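Local coordinates for protein putative DD-carboxypeptidase TP_0574 (Treponema pallidum, PDB 1O75) that acts as a zinc-stimulated carboxypeptidase on synthetic depsipeptides, binds penicillin, and may reduce peptidoglycan cross-linking in the spirochaete cell envelope, at residues Q65-V78 with E143-F157. The protein carries 2 engineered substitutions. Residues are numbered along the deposited sequence; the frame is centred on the assembly and turned at random.
With XE (xenon), chain G.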
loop_
_atom_site.group_PDB
_atom_site.type_symbol
_atom_site.label_atom_id
_atom_site.label_comp_id
_atom_site.label_asym_id
_atom_site.label_seq_id
_atom_site.Cartn_x
_atom_site.Cartn_y
_atom_site.Cartn_z
ATOM N N GLN B 65 -11.381 -6.305 -13.925
ATOM C CA GLN B 65 -11.459 -6.357 -15.388
ATOM C C GLN B 65 -12.839 -6.490 -16.015
ATOM O O GLN B 65 -13.006 -6.218 -17.198
ATOM C CB GLN B 65 -10.575 -7.487 -15.906
ATOM C CG GLN B 65 -9.097 -7.293 -15.585
ATOM C CD GLN B 65 -8.271 -8.439 -16.100
ATOM O OE1 GLN B 65 -7.819 -8.424 -17.253
ATOM N NE2 GLN B 65 -8.099 -9.465 -15.270
ATOM N N GLN B 66 -13.836 -6.888 -15.223
ATOM C CA GLN B 66 -15.186 -7.090 -15.766
ATOM C C GLN B 66 -15.799 -5.825 -16.313
ATOM O O GLN B 66 -16.755 -5.871 -17.088
ATOM C CB GLN B 66 -16.129 -7.675 -14.683
ATOM C CG GLN B 66 -16.674 -6.629 -13.707
ATOM C CD GLN B 66 -17.569 -7.271 -12.642
ATOM O OE1 GLN B 66 -18.158 -8.309 -12.880
ATOM N NE2 GLN B 66 -17.668 -6.640 -11.478
ATOM N N PHE B 67 -15.274 -4.680 -15.906
ATOM C CA PHE B 67 -15.832 -3.435 -16.384
ATOM C C PHE B 67 -15.463 -3.057 -17.822
ATOM O O PHE B 67 -16.342 -2.747 -18.631
ATOM C CB PHE B 67 -15.444 -2.319 -15.421
ATOM C CG PHE B 67 -16.000 -2.511 -14.042
ATOM C CD1 PHE B 67 -17.335 -2.201 -13.771
ATOM C CD2 PHE B 67 -15.212 -3.054 -13.027
ATOM C CE1 PHE B 67 -17.881 -2.429 -12.498
ATOM C CE2 PHE B 67 -15.748 -3.291 -11.744
ATOM C CZ PHE B 67 -17.084 -2.975 -11.488
ATOM N N GLN B 68 -14.171 -3.087 -18.139
ATOM C CA GLN B 68 -13.702 -2.702 -19.472
ATOM C C GLN B 68 -13.330 -3.857 -20.391
ATOM O O GLN B 68 -13.185 -3.658 -21.603
ATOM C CB GLN B 68 -12.474 -1.781 -19.341
ATOM C CG GLN B 68 -12.800 -0.353 -18.959
ATOM C CD GLN B 68 -13.187 0.465 -20.155
ATOM O OE1 GLN B 68 -14.470 0.656 -20.342
ATOM N NE2 GLN B 68 -12.327 0.906 -20.933
ATOM N N TYR B 69 -13.168 -5.050 -19.833
ATOM C CA TYR B 69 -12.739 -6.207 -20.617
ATOM C C TYR B 69 -13.771 -7.330 -20.753
ATOM O O TYR B 69 -14.679 -7.447 -19.922
ATOM C CB TYR B 69 -11.458 -6.778 -19.994
ATOM C CG TYR B 69 -10.362 -5.727 -19.846
ATOM C CD1 TYR B 69 -9.485 -5.439 -20.905
ATOM C CD2 TYR B 69 -10.235 -4.984 -18.668
ATOM C CE1 TYR B 69 -8.498 -4.414 -20.789
ATOM C CE2 TYR B 69 -9.255 -3.974 -18.543
ATOM C CZ TYR B 69 -8.403 -3.697 -19.611
ATOM O OH TYR B 69 -7.486 -2.682 -19.506
ATOM N N ALA B 70 -13.598 -8.151 -21.792
ATOM C CA ALA B 70 -14.463 -9.310 -22.059
ATOM C C ALA B 70 -13.834 -10.409 -21.221
ATOM O O ALA B 70 -12.784 -10.957 -21.571
ATOM C CB ALA B 70 -14.431 -9.678 -23.560
ATOM N N VAL B 71 -14.474 -10.738 -20.108
ATOM C CA VAL B 71 -13.914 -11.712 -19.176
ATOM C C VAL B 71 -14.766 -12.942 -18.917
ATOM O O VAL B 71 -15.995 -12.846 -18.863
ATOM C CB VAL B 71 -13.708 -11.040 -17.795
ATOM C CG1 VAL B 71 -13.162 -12.065 -16.764
ATOM C CG2 VAL B 71 -12.801 -9.827 -17.942
ATOM N N GLU B 72 -14.112 -14.087 -18.741
ATOM C CA GLU B 72 -14.818 -15.313 -18.365
ATOM C C GLU B 72 -14.101 -15.837 -17.137
ATOM O O GLU B 72 -12.869 -15.736 -17.032
ATOM C CB GLU B 72 -14.752 -16.397 -19.453
ATOM C CG GLU B 72 -15.563 -16.104 -20.697
ATOM C CD GLU B 72 -15.423 -17.212 -21.725
ATOM O OE1 GLU B 72 -14.288 -17.493 -22.160
ATOM O OE2 GLU B 72 -16.445 -17.813 -22.089
ATOM N N VAL B 73 -14.859 -16.389 -16.198
ATOM C CA VAL B 73 -14.262 -16.958 -15.013
ATOM C C VAL B 73 -14.751 -18.390 -14.868
ATOM O O VAL B 73 -15.861 -18.730 -15.282
ATOM C CB VAL B 73 -14.616 -16.153 -13.730
ATOM C CG1 VAL B 73 -13.956 -14.783 -13.785
ATOM C CG2 VAL B 73 -16.112 -15.983 -13.611
ATOM N N LEU B 74 -13.885 -19.225 -14.317
ATOM C CA LEU B 74 -14.170 -20.627 -14.066
ATOM C C LEU B 74 -14.111 -20.802 -12.555
ATOM O O LEU B 74 -13.198 -20.281 -11.906
ATOM C CB LEU B 74 -13.090 -21.506 -14.694
ATOM C CG LEU B 74 -13.237 -23.010 -14.453
ATOM C CD1 LEU B 74 -14.364 -23.528 -15.341
ATOM C CD2 LEU B 74 -11.926 -23.735 -14.788
ATOM N N GLY B 75 -15.069 -21.540 -11.999
ATOM C CA GLY B 75 -15.076 -21.771 -10.563
ATOM C C GLY B 75 -15.444 -23.192 -10.176
ATOM O O GLY B 75 -16.026 -23.929 -10.985
ATOM N N GLU B 76 -15.097 -23.580 -8.948
ATOM C CA GLU B 76 -15.399 -24.919 -8.444
ATOM C C GLU B 76 -16.530 -24.836 -7.431
ATOM O O GLU B 76 -16.584 -23.907 -6.611
ATOM C CB GLU B 76 -14.186 -25.538 -7.760
ATOM C CG GLU B 76 -12.952 -25.556 -8.602
ATOM C CD GLU B 76 -11.774 -26.172 -7.890
ATOM O OE1 GLU B 76 -11.687 -26.058 -6.648
ATOM O OE2 GLU B 76 -10.919 -26.757 -8.577
ATOM N N LYS B 77 -17.425 -25.815 -7.478
ATOM C CA LYS B 77 -18.559 -25.829 -6.561
ATOM C C LYS B 77 -18.133 -25.728 -5.110
ATOM O O LYS B 77 -17.241 -26.447 -4.646
ATOM C CB LYS B 77 -19.402 -27.099 -6.740
ATOM C CG LYS B 77 -20.669 -27.073 -5.877
ATOM C CD LYS B 77 -21.312 -28.449 -5.831
ATOM C CE LYS B 77 -22.481 -28.499 -4.866
ATOM N NZ LYS B 77 -22.944 -29.922 -4.707
ATOM N N VAL B 78 -18.770 -24.806 -4.396
ATOM C CA VAL B 78 -18.483 -24.611 -2.972
ATOM C C VAL B 78 -19.269 -25.629 -2.128
ATOM O O VAL B 78 -20.479 -25.760 -2.298
ATOM C CB VAL B 78 -18.905 -23.198 -2.523
ATOM C CG1 VAL B 78 -18.865 -23.101 -1.013
ATOM C CG2 VAL B 78 -17.967 -22.149 -3.158
ATOM N N GLU B 143 -26.444 -21.520 -6.947
ATOM C CA GLU B 143 -25.331 -22.299 -6.402
ATOM C C GLU B 143 -24.071 -21.434 -6.517
ATOM O O GLU B 143 -23.932 -20.653 -7.457
ATOM C CB GLU B 143 -25.124 -23.597 -7.166
ATOM C CG GLU B 143 -26.066 -24.713 -6.772
ATOM C CD GLU B 143 -25.489 -26.077 -7.114
ATOM O OE1 GLU B 143 -24.590 -26.545 -6.372
ATOM O OE2 GLU B 143 -25.927 -26.669 -8.131
ATOM N N GLU B 144 -23.157 -21.589 -5.569
ATOM C CA GLU B 144 -21.936 -20.791 -5.527
ATOM C C GLU B 144 -20.698 -21.573 -5.954
ATOM O O GLU B 144 -20.544 -22.756 -5.641
ATOM C CB GLU B 144 -21.746 -20.228 -4.108
ATOM C CG GLU B 144 -20.593 -19.237 -3.944
ATOM C CD GLU B 144 -20.421 -18.778 -2.503
ATOM O OE1 GLU B 144 -21.083 -19.353 -1.617
ATOM O OE2 GLU B 144 -19.620 -17.854 -2.254
ATOM N N TYR B 145 -19.809 -20.889 -6.670
ATOM C CA TYR B 145 -18.574 -21.496 -7.156
ATOM C C TYR B 145 -17.400 -20.592 -6.822
ATOM O O TYR B 145 -17.489 -19.398 -7.020
ATOM C CB TYR B 145 -18.656 -21.674 -8.674
ATOM C CG TYR B 145 -19.711 -22.661 -9.115
ATOM C CD1 TYR B 145 -19.411 -24.017 -9.239
ATOM C CD2 TYR B 145 -21.014 -22.243 -9.383
ATOM C CE1 TYR B 145 -20.380 -24.933 -9.618
ATOM C CE2 TYR B 145 -21.994 -23.155 -9.762
ATOM C CZ TYR B 145 -21.663 -24.497 -9.875
ATOM O OH TYR B 145 -22.632 -25.398 -10.246
ATOM N N LYS B 146 -16.322 -21.174 -6.316
ATOM C CA LYS B 146 -15.118 -20.425 -5.976
ATOM C C LYS B 146 -14.280 -20.231 -7.250
ATOM O O LYS B 146 -13.877 -21.205 -7.893
ATOM C CB LYS B 146 -14.295 -21.199 -4.955
ATOM C CG LYS B 146 -12.939 -20.573 -4.598
ATOM C CD LYS B 146 -12.224 -21.441 -3.581
ATOM C CE LYS B 146 -10.710 -21.443 -3.741
ATOM N NZ LYS B 146 -10.021 -20.541 -2.773
ATOM N N ILE B 147 -14.025 -18.974 -7.601
ATOM C CA ILE B 147 -13.237 -18.650 -8.793
ATOM C C ILE B 147 -11.868 -19.316 -8.772
ATOM O O ILE B 147 -11.156 -19.261 -7.768
ATOM C CB ILE B 147 -13.071 -17.119 -8.920
ATOM C CG1 ILE B 147 -14.437 -16.502 -9.216
ATOM C CG2 ILE B 147 -12.028 -16.775 -10.033
ATOM C CD1 ILE B 147 -14.494 -14.980 -9.128
ATOM N N THR B 148 -11.502 -19.986 -9.862
ATOM C CA THR B 148 -10.182 -20.612 -9.924
ATOM C C THR B 148 -9.362 -20.169 -11.149
ATOM O O THR B 148 -8.129 -20.256 -11.146
ATOM C CB THR B 148 -10.273 -22.144 -9.962
ATOM O OG1 THR B 148 -11.072 -22.541 -11.085
ATOM C CG2 THR B 148 -10.875 -22.675 -8.663
ATOM N N ASN B 149 -10.049 -19.709 -12.193
ATOM C CA ASN B 149 -9.375 -19.270 -13.416
ATOM C C ASN B 149 -10.117 -18.112 -14.033
ATOM O O ASN B 149 -11.327 -17.960 -13.845
ATOM C CB ASN B 149 -9.320 -20.398 -14.459
ATOM C CG ASN B 149 -8.552 -21.601 -13.982
ATOM O OD1 ASN B 149 -7.342 -21.711 -14.188
ATOM N ND2 ASN B 149 -9.255 -22.513 -13.314
ATOM N N VAL B 150 -9.384 -17.298 -14.791
ATOM C CA VAL B 150 -9.977 -16.163 -15.470
ATOM C C VAL B 150 -9.392 -16.134 -16.875
ATOM O O VAL B 150 -8.222 -16.474 -17.081
ATOM C CB VAL B 150 -9.658 -14.839 -14.752
ATOM C CG1 VAL B 150 -10.303 -13.678 -15.496
ATOM C CG2 VAL B 150 -10.187 -14.897 -13.307
ATOM N N LYS B 151 -10.213 -15.746 -17.835
ATOM C CA LYS B 151 -9.780 -15.683 -19.220
ATOM C C LYS B 151 -10.260 -14.341 -19.737
ATOM O O LYS B 151 -11.448 -14.037 -19.658
ATOM C CB LYS B 151 -10.408 -16.839 -20.010
ATOM C CG LYS B 151 -10.017 -16.912 -21.474
ATOM C CD LYS B 151 -10.583 -18.163 -22.132
ATOM C CE LYS B 151 -10.616 -18.021 -23.647
ATOM N NZ LYS B 151 -11.228 -19.211 -24.340
ATOM N N VAL B 152 -9.324 -13.519 -20.217
ATOM C CA VAL B 152 -9.655 -12.204 -20.741
ATOM C C VAL B 152 -9.381 -12.191 -22.256
ATOM O O VAL B 152 -8.260 -12.467 -22.684
ATOM C CB VAL B 152 -8.814 -11.137 -20.033
ATOM C CG1 VAL B 152 -9.325 -9.737 -20.415
ATOM C CG2 VAL B 152 -8.886 -11.357 -18.510
ATOM N N HIS B 153 -10.392 -11.851 -23.051
ATOM C CA HIS B 153 -10.281 -11.879 -24.514
ATOM C C HIS B 153 -9.913 -10.581 -25.202
ATOM O O HIS B 153 -9.386 -10.597 -26.323
ATOM C CB HIS B 153 -11.600 -12.327 -25.143
ATOM C CG HIS B 153 -12.029 -13.701 -24.746
ATOM N ND1 HIS B 153 -11.869 -14.895 -25.363
ATOM C CD2 HIS B 153 -12.729 -13.956 -23.587
ATOM C CE1 HIS B 153 -12.475 -15.843 -24.570
ATOM N NE2 HIS B 153 -12.987 -15.250 -23.505
ATOM N N GLY B 154 -10.242 -9.471 -24.550
ATOM C CA GLY B 154 -10.001 -8.172 -25.129
ATOM C C GLY B 154 -10.787 -7.074 -24.443
ATOM O O GLY B 154 -11.188 -7.197 -23.282
ATOM N N MET B 155 -11.029 -6.006 -25.181
ATOM C CA MET B 155 -11.690 -4.830 -24.651
ATOM C C MET B 155 -13.119 -4.663 -25.140
ATOM O O MET B 155 -13.403 -4.782 -26.333
ATOM C CB MET B 155 -10.837 -3.599 -24.995
ATOM C CG MET B 155 -9.443 -3.640 -24.333
ATOM S SD MET B 155 -8.233 -2.731 -25.303
ATOM C CE MET B 155 -7.741 -4.056 -26.434
ATOM N N LYS B 156 -14.025 -4.394 -24.206
ATOM C CA LYS B 156 -15.436 -4.245 -24.562
ATOM C C LYS B 156 -15.749 -2.945 -25.272
ATOM O O LYS B 156 -16.605 -2.925 -26.157
ATOM C CB LYS B 156 -16.336 -4.364 -23.311
ATOM C CG LYS B 156 -16.383 -5.754 -22.703
ATOM C CD LYS B 156 -17.483 -5.864 -21.625
ATOM C CE LYS B 156 -17.226 -4.933 -20.468
ATOM N NZ LYS B 156 -18.337 -4.923 -19.442
ATOM N N PHE B 157 -15.057 -1.869 -24.900
ATOM C CA PHE B 157 -15.303 -0.550 -25.469
ATOM C C PHE B 157 -14.140 0.129 -26.226
ATOM O O PHE B 157 -13.362 0.899 -25.663
ATOM C CB PHE B 157 -15.810 0.399 -24.366
ATOM C CG PHE B 157 -16.911 -0.188 -23.521
ATOM C CD1 PHE B 157 -18.169 -0.439 -24.066
ATOM C CD2 PHE B 157 -16.674 -0.543 -22.194
ATOM C CE1 PHE B 157 -19.189 -1.044 -23.293
ATOM C CE2 PHE B 157 -17.682 -1.146 -21.409
ATOM C CZ PHE B 157 -18.937 -1.395 -21.962
HETATM XE XE XE G . -11.909 -19.253 -17.610
HETATM O O HOH W 1 -12.992 -1.394 -23.159
HETATM O O HOH W 2 -10.735 -25.309 -11.188
HETATM O O HOH W 3 -22.080 -24.538 -3.744
#
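Lys156 reaches across to the backbone of Gln66, Phe67 and Gln68, just ahead of strand 69-78, and each step along it has a partner. The CB of Lys156 lies 3.7 Å from Gln68 O, the carbonyl that also accepts Lys156 N; CG and CD run along the Tyr69 carbonyl. A bend at chi3 (-62°) turns CE toward Phe67 O, and Lys156 NZ ends in a hydrogen bond to Gln66 O (3.0 Å), with Ser108 OG as a further partner. From here 69-78 and 143-155 pair antiparallel, in domain a of this penicillin-binding protein, and 101-114 hydrogen-bonds to the other edge of 69-78 through Val71, Val73 and Gly75. The register shifts by one residue at a classic beta bulge: Thr148 and Asn149 both face Leu74, whose O accepts Thr148 N at 2.7 Å and Asn149 N at 3.2 Å. Glu72, on the same face as Lys151, takes a hydrogen bond from His153 NE2 to its OE1 (2.9 Å); the carboxylate oxygen lies in the imidazole plane, yet the donor stands 52° out of the carboxylate plane. Xenon sits beside this ladder, 3.7 Å from Lys151 CB and 3.8 Å from Leu74 N. On the reverse face Val71 CG1 meets Val150 CG1 at 3.5 Å.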